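PDB 3QMW: thioesterase from Streptomyces coelicolor, which probably hydrolyses thioesters as an alpha/beta-hydrolase enzyme of the prodiginine biosynthetic pathway. Local coordinates for residues H97-F102 with P124-L129; A205-A210 with F230-L235. One frame throughout, in Å; residues are numbered along the deposited sequence.

Contact 1. Residues H97-F102 with P124-L129; sequences HDYALF and PRPRHL
Tyr99 and Pro126 meet at the centre of the contact between 97-102 and 124-129. Pro126 CB lies over one face of the Tyr99 ring, offset toward the rim and 4.1 Å from its centroid, in a CH-pi contact. Pro124 O lies at the ring edge, in its plane, and takes a 3.2 Å hydrogen bond from Tyr99 OH. An alanine at Tyr99 would probably leave Pro124 O without this donor and open a gap beside the Pro126 ring.

The backbone of Tyr99 also takes part. Arg127 N reaches Tyr99 O at 2.8 Å in a nearly straight bond, 172° at the hydrogen. Further on, Leu101 N bonds to His128 O at 3.2 Å. Leu101 CB meets Leu129 CD1 at 3.8 Å, and both leucines also touch helix 106-120. Tyr99, Pro126, Leu101 and Leu129 are buried and close-packed. The His128 ring is held outside the two segments, by Thr204 and Phe130.

The other side is looser and nearer solvent. Arg127 is exposed, with its chain bent at chi2 and chi3. Its NH2 approaches Asp98 OD1 at 3.6 Å, a long salt bridge, and the two side chains run alongside each other.

The pairing becomes a regular parallel bridge at Leu101 and Leu129, as strand 129-132 joins strand 99-104 after helix 106-120. This is a beta-alpha-beta crossover of the alpha/beta-hydrolase fold.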
loop_
_atom_site.group_PDB
_atom_site.type_symbol
_atom_site.label_atom_id
_atom_site.label_comp_id
_atom_site.label_asym_id
_atom_site.label_seq_id
_atom_site.Cartn_x
_atom_site.Cartn_y
_atom_site.Cartn_z
ATOM N N HIS D 97 -9.631 6.991 20.576
ATOM C CA HIS D 97 -8.354 6.691 21.227
ATOM C C HIS D 97 -7.572 5.798 20.282
ATOM O O HIS D 97 -8.103 4.789 19.824
ATOM C CB HIS D 97 -8.564 5.966 22.569
ATOM C CG HIS D 97 -9.062 4.551 22.442
ATOM N ND1 HIS D 97 -8.299 3.537 21.902
ATOM C CD2 HIS D 97 -10.235 3.980 22.807
ATOM C CE1 HIS D 97 -8.988 2.410 21.922
ATOM N NE2 HIS D 97 -10.169 2.653 22.461
ATOM N N ASP D 98 -6.325 6.142 19.980
ATOM C CA ASP D 98 -5.539 5.353 19.014
ATOM C C ASP D 98 -6.363 5.181 17.723
ATOM O O ASP D 98 -6.855 4.085 17.392
ATOM C CB ASP D 98 -5.119 3.983 19.595
ATOM C CG ASP D 98 -4.183 4.105 20.808
ATOM O OD1 ASP D 98 -3.439 5.112 20.912
ATOM O OD2 ASP D 98 -4.192 3.176 21.654
ATOM N N TYR D 99 -6.519 6.298 17.023
ATOM C CA TYR D 99 -7.383 6.372 15.865
ATOM C C TYR D 99 -6.932 7.504 14.957
ATOM O O TYR D 99 -6.142 8.360 15.360
ATOM C CB TYR D 99 -8.830 6.599 16.310
ATOM C CG TYR D 99 -9.115 8.013 16.776
ATOM C CD1 TYR D 99 -8.560 8.506 17.955
ATOM C CD2 TYR D 99 -9.949 8.855 16.043
ATOM C CE1 TYR D 99 -8.815 9.802 18.391
ATOM C CE2 TYR D 99 -10.216 10.158 16.470
ATOM C CZ TYR D 99 -9.645 10.630 17.646
ATOM O OH TYR D 99 -9.910 11.923 18.064
ATOM N N ALA D 100 -7.424 7.485 13.723
ATOM C CA ALA D 100 -7.196 8.580 12.780
ATOM C C ALA D 100 -8.416 8.790 11.885
ATOM O O ALA D 100 -9.386 8.030 11.947
ATOM C CB ALA D 100 -5.960 8.317 11.940
ATOM N N LEU D 101 -8.353 9.816 11.047
ATOM C CA LEU D 101 -9.490 10.214 10.242
ATOM C C LEU D 101 -9.096 10.252 8.785
ATOM O O LEU D 101 -8.095 10.886 8.428
ATOM C CB LEU D 101 -10.008 11.601 10.681
ATOM C CG LEU D 101 -10.315 11.763 12.180
ATOM C CD1 LEU D 101 -10.569 13.212 12.541
ATOM C CD2 LEU D 101 -11.482 10.836 12.615
ATOM N N PHE D 102 -9.889 9.552 7.964
ATOM C CA PHE D 102 -9.898 9.724 6.516
ATOM C C PHE D 102 -11.237 10.279 6.017
ATOM O O PHE D 102 -12.303 9.800 6.414
ATOM C CB PHE D 102 -9.656 8.412 5.765
ATOM C CG PHE D 102 -9.837 8.571 4.292
ATOM C CD1 PHE D 102 -8.821 9.098 3.516
ATOM C CD2 PHE D 102 -11.059 8.324 3.699
ATOM C CE1 PHE D 102 -9.006 9.316 2.156
ATOM C CE2 PHE D 102 -11.244 8.546 2.341
ATOM C CZ PHE D 102 -10.220 9.034 1.573
ATOM N N PRO D 124 -9.415 12.366 23.545
ATOM C CA PRO D 124 -8.039 11.996 23.184
ATOM C C PRO D 124 -7.784 12.215 21.694
ATOM O O PRO D 124 -8.494 11.648 20.870
ATOM C CB PRO D 124 -7.957 10.506 23.539
ATOM C CG PRO D 124 -9.079 10.252 24.480
ATOM C CD PRO D 124 -10.152 11.234 24.142
ATOM N N ARG D 125 -6.786 13.033 21.358
ATOM C CA ARG D 125 -6.628 13.534 19.988
ATOM C C ARG D 125 -6.151 12.445 19.014
ATOM O O ARG D 125 -5.620 11.414 19.447
ATOM C CB ARG D 125 -5.697 14.764 19.961
ATOM C CG ARG D 125 -4.220 14.524 19.565
ATOM C CD ARG D 125 -3.695 15.732 18.767
ATOM N NE ARG D 125 -2.232 15.811 18.694
ATOM C CZ ARG D 125 -1.454 15.079 17.893
ATOM N NH1 ARG D 125 -1.972 14.166 17.071
ATOM N NH2 ARG D 125 -0.135 15.259 17.920
ATOM N N PRO D 126 -6.335 12.680 17.694
ATOM C CA PRO D 126 -6.091 11.662 16.678
ATOM C C PRO D 126 -4.628 11.555 16.276
ATOM O O PRO D 126 -3.855 12.487 16.497
ATOM C CB PRO D 126 -6.910 12.171 15.492
ATOM C CG PRO D 126 -6.787 13.638 15.591
ATOM C CD PRO D 126 -6.744 13.956 17.072
ATOM N N ARG D 127 -4.276 10.426 15.666
ATOM C CA ARG D 127 -2.900 10.148 15.247
ATOM C C ARG D 127 -2.576 10.865 13.954
ATOM O O ARG D 127 -1.479 11.394 13.793
ATOM C CB ARG D 127 -2.684 8.643 15.054
ATOM C CG ARG D 127 -2.889 7.822 16.327
ATOM C CD ARG D 127 -1.657 7.861 17.229
ATOM N NE ARG D 127 -2.002 7.768 18.655
ATOM C CZ ARG D 127 -2.188 8.806 19.479
ATOM N NH1 ARG D 127 -2.075 10.065 19.047
ATOM N NH2 ARG D 127 -2.496 8.581 20.758
ATOM N N HIS D 128 -3.536 10.877 13.034
ATOM C CA HIS D 128 -3.329 11.449 11.708
ATOM C C HIS D 128 -4.648 11.926 11.128
ATOM O O HIS D 128 -5.708 11.489 11.550
ATOM C CB HIS D 128 -2.707 10.395 10.782
ATOM C CG HIS D 128 -1.684 10.949 9.846
ATOM N ND1 HIS D 128 -0.335 10.823 10.073
ATOM C CD2 HIS D 128 -1.810 11.655 8.696
ATOM C CE1 HIS D 128 0.330 11.420 9.099
ATOM N NE2 HIS D 128 -0.541 11.932 8.251
ATOM N N LEU D 129 -4.571 12.846 10.176
ATOM C CA LEU D 129 -5.735 13.303 9.432
ATOM C C LEU D 129 -5.466 13.218 7.932
ATOM O O LEU D 129 -4.581 13.891 7.418
ATOM C CB LEU D 129 -6.092 14.750 9.822
ATOM C CG LEU D 129 -7.191 15.452 9.007
ATOM C CD1 LEU D 129 -8.514 14.716 9.131
ATOM C CD2 LEU D 129 -7.345 16.886 9.451
#

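Contact 2. Residues A205-A210 with F230-L235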
loop_
_atom_site.group_PDB
_atom_site.type_symbol
_atom_site.label_atom_id
_atom_site.label_comp_id
_atom_site.label_asym_id
_atom_site.label_seq_id
_atom_site.Cartn_x
_atom_site.Cartn_y
_atom_site.Cartn_z
ATOM N N ALA D 205 -2.794 15.414 2.758
ATOM C CA ALA D 205 -3.833 15.778 1.810
ATOM C C ALA D 205 -3.504 15.285 0.406
ATOM O O ALA D 205 -2.377 15.424 -0.058
ATOM C CB ALA D 205 -4.040 17.284 1.805
ATOM N N PHE D 206 -4.508 14.730 -0.268
ATOM C CA PHE D 206 -4.324 14.170 -1.587
ATOM C C PHE D 206 -5.026 15.000 -2.629
ATOM O O PHE D 206 -6.224 15.244 -2.535
ATOM C CB PHE D 206 -4.863 12.751 -1.638
ATOM C CG PHE D 206 -4.207 11.833 -0.672
ATOM C CD1 PHE D 206 -3.137 11.036 -1.070
ATOM C CD2 PHE D 206 -4.644 11.761 0.638
ATOM C CE1 PHE D 206 -2.518 10.171 -0.166
ATOM C CE2 PHE D 206 -4.025 10.904 1.548
ATOM C CZ PHE D 206 -2.962 10.110 1.143
ATOM N N SER D 207 -4.265 15.430 -3.625
ATOM C CA SER D 207 -4.814 16.096 -4.786
ATOM C C SER D 207 -4.882 15.078 -5.903
ATOM O O SER D 207 -4.342 13.981 -5.777
ATOM C CB SER D 207 -3.941 17.284 -5.181
ATOM O OG SER D 207 -2.562 16.944 -5.136
ATOM N N ALA D 208 -5.572 15.447 -6.978
ATOM C CA ALA D 208 -5.690 14.627 -8.173
ATOM C C ALA D 208 -5.507 15.541 -9.384
ATOM O O ALA D 208 -5.976 16.670 -9.385
ATOM C CB ALA D 208 -7.042 13.940 -8.205
ATOM N N ALA D 209 -4.787 15.096 -10.375
ATOM C CA ALA D 209 -4.490 15.925 -11.511
ATOM C C ALA D 209 -5.678 16.337 -12.353
ATOM O O ALA D 209 -5.720 17.420 -12.890
ATOM C CB ALA D 209 -3.493 15.274 -12.328
ATOM N N ALA D 210 -6.629 15.440 -12.491
ATOM C CA ALA D 210 -7.763 15.637 -13.365
ATOM C C ALA D 210 -8.978 16.123 -12.613
ATOM O O ALA D 210 -10.087 15.852 -13.010
ATOM C CB ALA D 210 -8.079 14.383 -14.080
ATOM N N PHE D 230 2.897 18.287 7.770
ATOM C CA PHE D 230 2.000 18.319 6.630
ATOM C C PHE D 230 2.649 17.826 5.338
ATOM O O PHE D 230 3.701 18.324 4.933
ATOM C CB PHE D 230 1.484 19.726 6.399
ATOM C CG PHE D 230 0.482 19.810 5.294
ATOM C CD1 PHE D 230 -0.783 19.257 5.454
ATOM C CD2 PHE D 230 0.804 20.414 4.089
ATOM C CE1 PHE D 230 -1.717 19.327 4.441
ATOM C CE2 PHE D 230 -0.124 20.488 3.063
ATOM C CZ PHE D 230 -1.388 19.945 3.237
ATOM N N LEU D 231 1.993 16.862 4.691
ATOM C CA LEU D 231 2.417 16.347 3.401
ATOM C C LEU D 231 1.267 16.428 2.418
ATOM O O LEU D 231 0.149 16.022 2.732
ATOM C CB LEU D 231 2.836 14.886 3.524
ATOM C CG LEU D 231 4.160 14.596 4.230
ATOM C CD1 LEU D 231 4.233 13.118 4.601
ATOM C CD2 LEU D 231 5.350 15.012 3.367
ATOM N N ARG D 232 1.537 16.946 1.228
ATOM C CA ARG D 232 0.588 16.844 0.143
ATOM C C ARG D 232 1.111 15.837 -0.866
ATOM O O ARG D 232 2.025 16.140 -1.637
ATOM C CB ARG D 232 0.350 18.197 -0.530
ATOM C CG ARG D 232 -0.655 18.118 -1.671
ATOM C CD ARG D 232 -1.113 19.485 -2.115
ATOM N NE ARG D 232 0.013 20.347 -2.467
ATOM C CZ ARG D 232 0.714 20.272 -3.598
ATOM N NH1 ARG D 232 0.418 19.370 -4.528
ATOM N NH2 ARG D 232 1.721 21.114 -3.801
ATOM N N ARG D 233 0.536 14.638 -0.847
ATOM C CA ARG D 233 0.746 13.682 -1.925
ATOM C C ARG D 233 -0.096 14.143 -3.093
ATOM O O ARG D 233 -1.126 14.781 -2.906
ATOM C CB ARG D 233 0.337 12.272 -1.519
ATOM C CG ARG D 233 0.947 11.786 -0.217
ATOM C CD ARG D 233 2.455 11.914 -0.209
ATOM N NE ARG D 233 3.035 11.190 0.922
ATOM C CZ ARG D 233 4.338 11.112 1.187
ATOM N NH1 ARG D 233 5.223 11.717 0.405
ATOM N NH2 ARG D 233 4.755 10.426 2.245
ATOM N N HIS D 234 0.360 13.838 -4.299
ATOM C CA HIS D 234 -0.338 14.242 -5.509
ATOM C C HIS D 234 -0.536 13.018 -6.388
ATOM O O HIS D 234 0.431 12.427 -6.865
ATOM C CB HIS D 234 0.450 15.309 -6.262
ATOM C CG HIS D 234 -0.287 15.884 -7.427
ATOM N ND1 HIS D 234 -1.427 16.641 -7.281
ATOM C CD2 HIS D 234 -0.046 15.816 -8.756
ATOM C CE1 HIS D 234 -1.860 17.015 -8.471
ATOM N NE2 HIS D 234 -1.037 16.532 -9.384
ATOM N N LEU D 235 -1.798 12.651 -6.589
ATOM C CA LEU D 235 -2.166 11.455 -7.314
ATOM C C LEU D 235 -2.679 11.813 -8.699
ATOM O O LEU D 235 -3.006 12.964 -8.962
ATOM C CB LEU D 235 -3.239 10.708 -6.527
ATOM C CG LEU D 235 -2.684 9.991 -5.306
ATOM C CD1 LEU D 235 -3.782 9.630 -4.352
ATOM C CD2 LEU D 235 -1.942 8.761 -5.773
#
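Strands 205-208 and 230-235 run parallel, with axes 4.6 Å apart at their closest and 27° between their directions. They are consecutive strands of a beta-alpha-beta unit in the alpha/beta-hydrolase sheet, linked in sequence through helix 216-220. Strand 230-235 is the outermost on this side within the chain. Ala205 N bonds to Leu231 O at 3.0 Å, and Ser207 N to Arg233 O at 3.3 Å. Leu235 N returns a bond to Ser207 O.

One face carries Phe206 and Leu235, which lie side by side and point the same way. Phe206 CD1 touches Leu235 CD1 at 3.6 Å. The aliphatic start of Arg233 also packs against the Phe206 ring, CB to CD1 at 3.7 Å. Helix 246-258 packs on this face, with Leu251 touching Phe206 and Arg250 touching Leu235.

On the other face, Ala205 CB meets Phe230 CZ at 4.0 Å. Arg232 CG is anti to the backbone N (chi1 -180°) and passes Ala205 O; the guanidinium beyond turns its edge toward Ser207 OG. Arg232 NE forms a salt bridge with Glu220 OE1, joining the edge strand to helix 216-220. Val219 of that helix touches Ala205, Ser207 and Arg232.

The imidazole of His234 turns an edge to Ser207. Ser207 OG and His234 ND1 are modelled 2.4 Å apart, doubtfully short for a hydrogen bond, and either could be the donor. Beyond, His234 NE2 lies 4.0 Å from Ala209 CB.

In the fold
From the N terminus, the chain lays down strands 31-36 and 57-61 before reaching contact 1. Contact 1 closes the loop through helix 106-120, from strand 99-104 to the start of strand 129-132. Contact 2 closes the later loop through helix 216-220, between strands 203-208 and 230-235. The two follow in series; they do not nest or cross. Their centres are 20 Å apart, yet both belong to one six-stranded parallel sheet. Strands 129-132 and 203-208 are neighbours there, so the two pairings form successive parts of the same sheet. Contact 1 ties its middle together, and contact 2 adds the edge strand 230-235.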